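Long-range contacts in phosphoglycerate kinase (Coxiella burnetii, PDB 4NG4), which catalyses the reversible transfer of a phosphoryl group between ATP and 3-phosphoglycerate, a step of glycolysis: residues A315-I320 with S348-I353; I29-N34 with P53-A58. One frame throughout, in Å; residues are numbered along the deposited sequence.

Contact 1: A315-I320 with S348-I353; sequences AQAGTI and STAYSI
Backbone hydrogen bonds from G318 and I320 to Y351 and I353 pair the two segments as parallel strands, T319 opposite Y351 and I320 opposite S352. Y351 N gives its hydrogen to G318 O at 3.2 Å, and the carbonyl of the same residue takes one back, I320 N lying 3.1 Å from Y351 O. The next bond, I353 N to I320 O at 2.9 Å, is more bent at its hydrogen (139°). Weaker CA-H...O contacts lie beside the first and last of these, from A350 CA to G318 O and from S352 CA to I320 O.

The pairing belongs to a beta-alpha-beta unit in which strand 319-323 leads through helix 336-347 to strand 351-354, next to each other in the parallel sheet of the nucleotide-binding domain of phosphoglycerate kinase. Bound ADP is about 12 Å from the side chain of I353. On the other edge of 319-323, G318 and T319 bond to the backbone of strand 196-202 and the residue before it.

Apolar contact centres on the methyl of A350, which points at segment 315-320 just before its strand begins. CB of A350 sits 3.8 Å from I320 CG1 and 4.0 Å from A317 CB. I320 CG1 lies beside its own backbone N (chi1 -59°), from where CD1 extends to S348. I320 and S352 share the sheet face packed on V345 of helix 336-347; T319 and Y351 face helix 176-190, where the ring of Y351 makes a cation-pi contact with R187.

Among polar side chains, S348 OG accepts a nearly straight bond (175°) from A350 N, an ST turn just past the helix, and also bonds M314 O. T319 OG1 bonds to Q193 O.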
loop_
_atom_site.group_PDB
_atom_site.type_symbol
_atom_site.label_atom_id
_atom_site.label_comp_id
_atom_site.label_asym_id
_atom_site.label_seq_id
_atom_site.Cartn_x
_atom_site.Cartn_y
_atom_site.Cartn_z
ATOM N N ALA A 315 3.433 16.581 -16.132
ATOM C CA ALA A 315 3.661 16.487 -17.582
ATOM C C ALA A 315 5.155 16.331 -17.938
ATOM O O ALA A 315 5.524 15.665 -18.904
ATOM C CB ALA A 315 3.065 17.705 -18.271
ATOM N N GLN A 316 6.005 16.937 -17.118
ATOM C CA GLN A 316 7.441 16.925 -17.328
ATOM C C GLN A 316 8.116 15.732 -16.664
ATOM O O GLN A 316 9.300 15.486 -16.894
ATOM C CB GLN A 316 8.036 18.205 -16.753
ATOM C CG GLN A 316 7.615 19.457 -17.485
ATOM C CD GLN A 316 8.032 20.728 -16.764
ATOM O OE1 GLN A 316 8.274 20.722 -15.542
ATOM N NE2 GLN A 316 8.101 21.836 -17.512
ATOM N N ALA A 317 7.366 15.006 -15.833
ATOM C CA ALA A 317 7.919 13.950 -14.988
ATOM C C ALA A 317 8.263 12.714 -15.791
ATOM O O ALA A 317 7.561 12.364 -16.746
ATOM C CB ALA A 317 6.941 13.592 -13.893
ATOM N N GLY A 318 9.365 12.070 -15.396
ATOM C CA GLY A 318 9.744 10.745 -15.900
ATOM C C GLY A 318 9.203 9.622 -15.026
ATOM O O GLY A 318 8.990 8.512 -15.513
ATOM N N THR A 319 9.004 9.909 -13.735
ATOM C CA THR A 319 8.415 8.966 -12.786
ATOM C C THR A 319 7.545 9.743 -11.801
ATOM O O THR A 319 7.859 10.900 -11.492
ATOM C CB THR A 319 9.494 8.216 -11.976
ATOM O OG1 THR A 319 10.438 7.614 -12.868
ATOM C CG2 THR A 319 8.861 7.150 -11.090
ATOM N N ILE A 320 6.470 9.116 -11.310
ATOM C CA ILE A 320 5.570 9.748 -10.336
ATOM C C ILE A 320 5.137 8.783 -9.218
ATOM O O ILE A 320 4.808 7.628 -9.473
ATOM C CB ILE A 320 4.320 10.317 -11.022
ATOM C CG1 ILE A 320 4.707 11.363 -12.086
ATOM C CG2 ILE A 320 3.398 10.921 -9.989
ATOM C CD1 ILE A 320 3.533 11.921 -12.881
ATOM N N SER A 348 -0.051 11.991 -18.502
ATOM C CA SER A 348 1.396 11.995 -18.438
ATOM C C SER A 348 2.034 10.688 -18.872
ATOM O O SER A 348 1.422 9.631 -18.881
ATOM C CB SER A 348 1.891 12.357 -17.039
ATOM O OG SER A 348 3.302 12.203 -16.956
ATOM N N THR A 349 3.301 10.810 -19.217
ATOM C CA THR A 349 4.072 9.766 -19.860
ATOM C C THR A 349 5.023 9.103 -18.867
ATOM O O THR A 349 5.687 8.127 -19.187
ATOM C CB THR A 349 4.875 10.377 -21.028
ATOM O OG1 THR A 349 5.513 9.342 -21.751
ATOM C CG2 THR A 349 5.943 11.365 -20.537
ATOM N N ALA A 350 5.082 9.658 -17.659
ATOM C CA ALA A 350 5.896 9.108 -16.591
ATOM C C ALA A 350 5.302 7.799 -16.129
ATOM O O ALA A 350 4.110 7.564 -16.292
ATOM C CB ALA A 350 5.968 10.079 -15.438
ATOM N N TYR A 351 6.150 6.944 -15.567
ATOM C CA TYR A 351 5.715 5.705 -14.926
ATOM C C TYR A 351 5.076 6.067 -13.587
ATOM O O TYR A 351 5.784 6.421 -12.642
ATOM C CB TYR A 351 6.913 4.766 -14.722
ATOM C CG TYR A 351 6.547 3.449 -14.096
ATOM C CD1 TYR A 351 6.042 2.416 -14.866
ATOM C CD2 TYR A 351 6.694 3.238 -12.732
ATOM C CE1 TYR A 351 5.693 1.200 -14.301
ATOM C CE2 TYR A 351 6.352 2.020 -12.154
ATOM C CZ TYR A 351 5.847 1.011 -12.948
ATOM O OH TYR A 351 5.496 -0.199 -12.396
ATOM N N SER A 352 3.747 5.999 -13.516
ATOM C CA SER A 352 3.002 6.422 -12.308
ATOM C C SER A 352 2.749 5.258 -11.336
ATOM O O SER A 352 2.473 4.127 -11.767
ATOM C CB SER A 352 1.671 7.092 -12.695
ATOM O OG SER A 352 0.918 6.270 -13.584
ATOM N N ILE A 353 2.868 5.546 -10.036
ATOM C CA ILE A 353 2.658 4.557 -8.974
ATOM C C ILE A 353 1.819 5.203 -7.892
ATOM O O ILE A 353 2.252 6.181 -7.289
ATOM C CB ILE A 353 3.975 4.117 -8.320
ATOM C CG1 ILE A 353 5.020 3.739 -9.357
ATOM C CG2 ILE A 353 3.761 2.925 -7.432
ATOM C CD1 ILE A 353 6.387 3.553 -8.758
#

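Contact 2: I29-N34 with P53-A58; sequences IREDLN and PTIQKA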
loop_
_atom_site.group_PDB
_atom_site.type_symbol
_atom_site.label_atom_id
_atom_site.label_comp_id
_atom_site.label_asym_id
_atom_site.label_seq_id
_atom_site.Cartn_x
_atom_site.Cartn_y
_atom_site.Cartn_z
ATOM N N ILE A 29 2.684 -21.661 0.139
ATOM C CA ILE A 29 2.513 -20.313 -0.401
ATOM C C ILE A 29 1.667 -19.453 0.538
ATOM O O ILE A 29 0.485 -19.717 0.722
ATOM C CB ILE A 29 1.822 -20.347 -1.779
ATOM C CG1 ILE A 29 2.589 -21.246 -2.745
ATOM C CG2 ILE A 29 1.709 -18.947 -2.368
ATOM C CD1 ILE A 29 1.826 -21.501 -4.022
ATOM N N ARG A 30 2.275 -18.416 1.109
ATOM C CA ARG A 30 1.548 -17.445 1.922
ATOM C C ARG A 30 0.936 -16.394 1.006
ATOM O O ARG A 30 1.646 -15.627 0.335
ATOM C CB ARG A 30 2.477 -16.782 2.941
ATOM C CG ARG A 30 1.798 -15.725 3.854
ATOM C CD ARG A 30 0.930 -16.348 4.907
ATOM N NE ARG A 30 0.556 -15.405 5.958
ATOM C CZ ARG A 30 -0.449 -14.533 5.886
ATOM N NH1 ARG A 30 -1.201 -14.447 4.800
ATOM N NH2 ARG A 30 -0.682 -13.718 6.905
ATOM N N GLU A 31 -0.388 -16.344 1.007
ATOM C CA GLU A 31 -1.134 -15.399 0.191
ATOM C C GLU A 31 -2.015 -14.500 1.077
ATOM O O GLU A 31 -2.222 -14.775 2.260
ATOM C CB GLU A 31 -1.998 -16.158 -0.809
ATOM C CG GLU A 31 -1.224 -17.066 -1.764
ATOM C CD GLU A 31 -0.640 -16.334 -2.951
ATOM O OE1 GLU A 31 -0.899 -15.127 -3.092
ATOM O OE2 GLU A 31 0.082 -16.982 -3.756
ATOM N N ASP A 32 -2.492 -13.406 0.479
ATOM C CA ASP A 32 -3.440 -12.478 1.089
ATOM C C ASP A 32 -4.781 -12.755 0.419
ATOM O O ASP A 32 -5.124 -12.170 -0.589
ATOM C CB ASP A 32 -2.981 -11.027 0.889
ATOM C CG ASP A 32 -3.913 -10.001 1.544
ATOM O OD1 ASP A 32 -4.915 -10.370 2.197
ATOM O OD2 ASP A 32 -3.646 -8.785 1.410
ATOM N N LEU A 33 -5.511 -13.698 0.988
ATOM C CA LEU A 33 -6.863 -14.056 0.541
ATOM C C LEU A 33 -7.916 -13.492 1.507
ATOM O O LEU A 33 -9.025 -13.997 1.563
ATOM C CB LEU A 33 -6.980 -15.586 0.464
ATOM C CG LEU A 33 -5.786 -16.299 -0.193
ATOM C CD1 LEU A 33 -6.063 -17.800 -0.356
ATOM C CD2 LEU A 33 -5.425 -15.664 -1.537
ATOM N N ASN A 34 -7.542 -12.437 2.240
ATOM C CA ASN A 34 -8.354 -11.797 3.297
ATOM C C ASN A 34 -9.492 -10.976 2.697
ATOM O O ASN A 34 -9.463 -9.759 2.713
ATOM C CB ASN A 34 -7.436 -10.902 4.173
ATOM C CG ASN A 34 -8.156 -10.240 5.322
ATOM O OD1 ASN A 34 -9.089 -10.778 5.879
ATOM N ND2 ASN A 34 -7.704 -9.063 5.689
ATOM N N PRO A 53 -2.663 -16.858 -10.260
ATOM C CA PRO A 53 -1.548 -17.320 -11.107
ATOM C C PRO A 53 -0.401 -18.005 -10.353
ATOM O O PRO A 53 0.171 -18.972 -10.858
ATOM C CB PRO A 53 -1.051 -16.027 -11.774
ATOM C CG PRO A 53 -2.196 -15.066 -11.663
ATOM C CD PRO A 53 -2.872 -15.404 -10.385
ATOM N N THR A 54 -0.069 -17.488 -9.168
ATOM C CA THR A 54 0.962 -18.083 -8.310
ATOM C C THR A 54 0.607 -19.528 -7.986
ATOM O O THR A 54 1.477 -20.399 -7.961
ATOM C CB THR A 54 1.128 -17.308 -6.977
ATOM O OG1 THR A 54 1.685 -16.014 -7.230
ATOM C CG2 THR A 54 2.035 -18.069 -6.010
ATOM N N ILE A 55 -0.679 -19.770 -7.755
ATOM C CA ILE A 55 -1.178 -21.105 -7.468
ATOM C C ILE A 55 -1.266 -21.946 -8.758
ATOM O O ILE A 55 -1.086 -23.168 -8.719
ATOM C CB ILE A 55 -2.547 -21.034 -6.749
ATOM C CG1 ILE A 55 -2.423 -20.219 -5.446
ATOM C CG2 ILE A 55 -3.054 -22.430 -6.431
ATOM C CD1 ILE A 55 -3.738 -19.837 -4.812
ATOM N N GLN A 56 -1.524 -21.299 -9.895
ATOM C CA GLN A 56 -1.575 -22.007 -11.175
ATOM C C GLN A 56 -0.180 -22.457 -11.632
ATOM O O GLN A 56 -0.026 -23.542 -12.178
ATOM C CB GLN A 56 -2.220 -21.141 -12.263
ATOM C CG GLN A 56 -3.636 -20.664 -11.949
ATOM C CD GLN A 56 -4.352 -20.118 -13.187
ATOM O OE1 GLN A 56 -4.883 -20.878 -13.989
ATOM N NE2 GLN A 56 -4.366 -18.795 -13.339
ATOM N N LYS A 57 0.827 -21.616 -11.401
ATOM C CA LYS A 57 2.204 -21.922 -11.797
ATOM C C LYS A 57 2.794 -23.051 -10.940
ATOM O O LYS A 57 3.592 -23.857 -11.434
ATOM C CB LYS A 57 3.084 -20.662 -11.719
ATOM C CG LYS A 57 4.478 -20.817 -12.350
ATOM C CD LYS A 57 5.095 -19.475 -12.780
ATOM C CE LYS A 57 5.327 -18.530 -11.594
ATOM N NZ LYS A 57 6.035 -17.284 -11.987
ATOM N N ALA A 58 2.395 -23.113 -9.669
ATOM C CA ALA A 58 2.854 -24.172 -8.767
ATOM C C ALA A 58 2.284 -25.523 -9.179
ATOM O O ALA A 58 3.016 -26.498 -9.277
ATOM C CB ALA A 58 2.468 -23.857 -7.344
#
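I29 and E31 both reach T54, whose CG2 methyl is met by a hydrocarbon branch from one and a carboxylate oxygen from the other. CG2 of I29 lies 3.8 Å from CG2 of T54, the two side chains sliding past each other in opposite directions. The longer branch of I29 carries CD1 onward to the CB of A58, 4.1 Å away and one helical turn beyond T54. E31 comes across T54 at a slant: its chain bends at chi2 (-82°), and OE2 is 3.2 Å from T54 CG2. I55 flanks this group, its CG1 4.4 Å from the same oxygen.

The strand end and the helix run nearly antiparallel, at 166° between their directions, with axes 10.4 Å apart. This is a helix lying on the parallel sheet of the N-terminal, Rossmann-like domain of phosphoglycerate kinase: strand 26-31 is an inner strand, and helix 46-60 leads on to its neighbour, strand 64-69. I55 and A58 also touch I67 and V65 of that neighbour.

In the next shell, T54 OG1 hydrogen-bonds to D150 OD2, and E31 OE2 lies close to that same carboxylate, a pairing that could favour protonation of one of the two acids. The backbone of 29-31 is bonded to strand 64-69 on one edge, while R30 bonds to V148 and D150 on the other. Farther along, D32, L33 and N34 are predicted to bind substrate; S69 OG is bonded to both E31 O and L33 N, and N34 OD1 accepts from G72 N.

The two contacts lie in the two lobes of the enzyme, with centres 31 Å apart and nearest atoms about 16 Å apart, and share no helix or strand. Contact 1 joins neighbouring strands edge to edge, so backbone hydrogen bonds dominate; contact 2 sets a helix against the face of a sheet, and its touching atoms are nearly all those of side chains. All five touching residues of contact 2 are buried, whereas contact 1 is only partly so, with A315 and T349 exposed at its helix-end side. In contact 2 a carboxylate, E31, lies close to another, D150, from outside the two segments, while in contact 1 the hydroxyls of S348 and T319 bond to backbone groups.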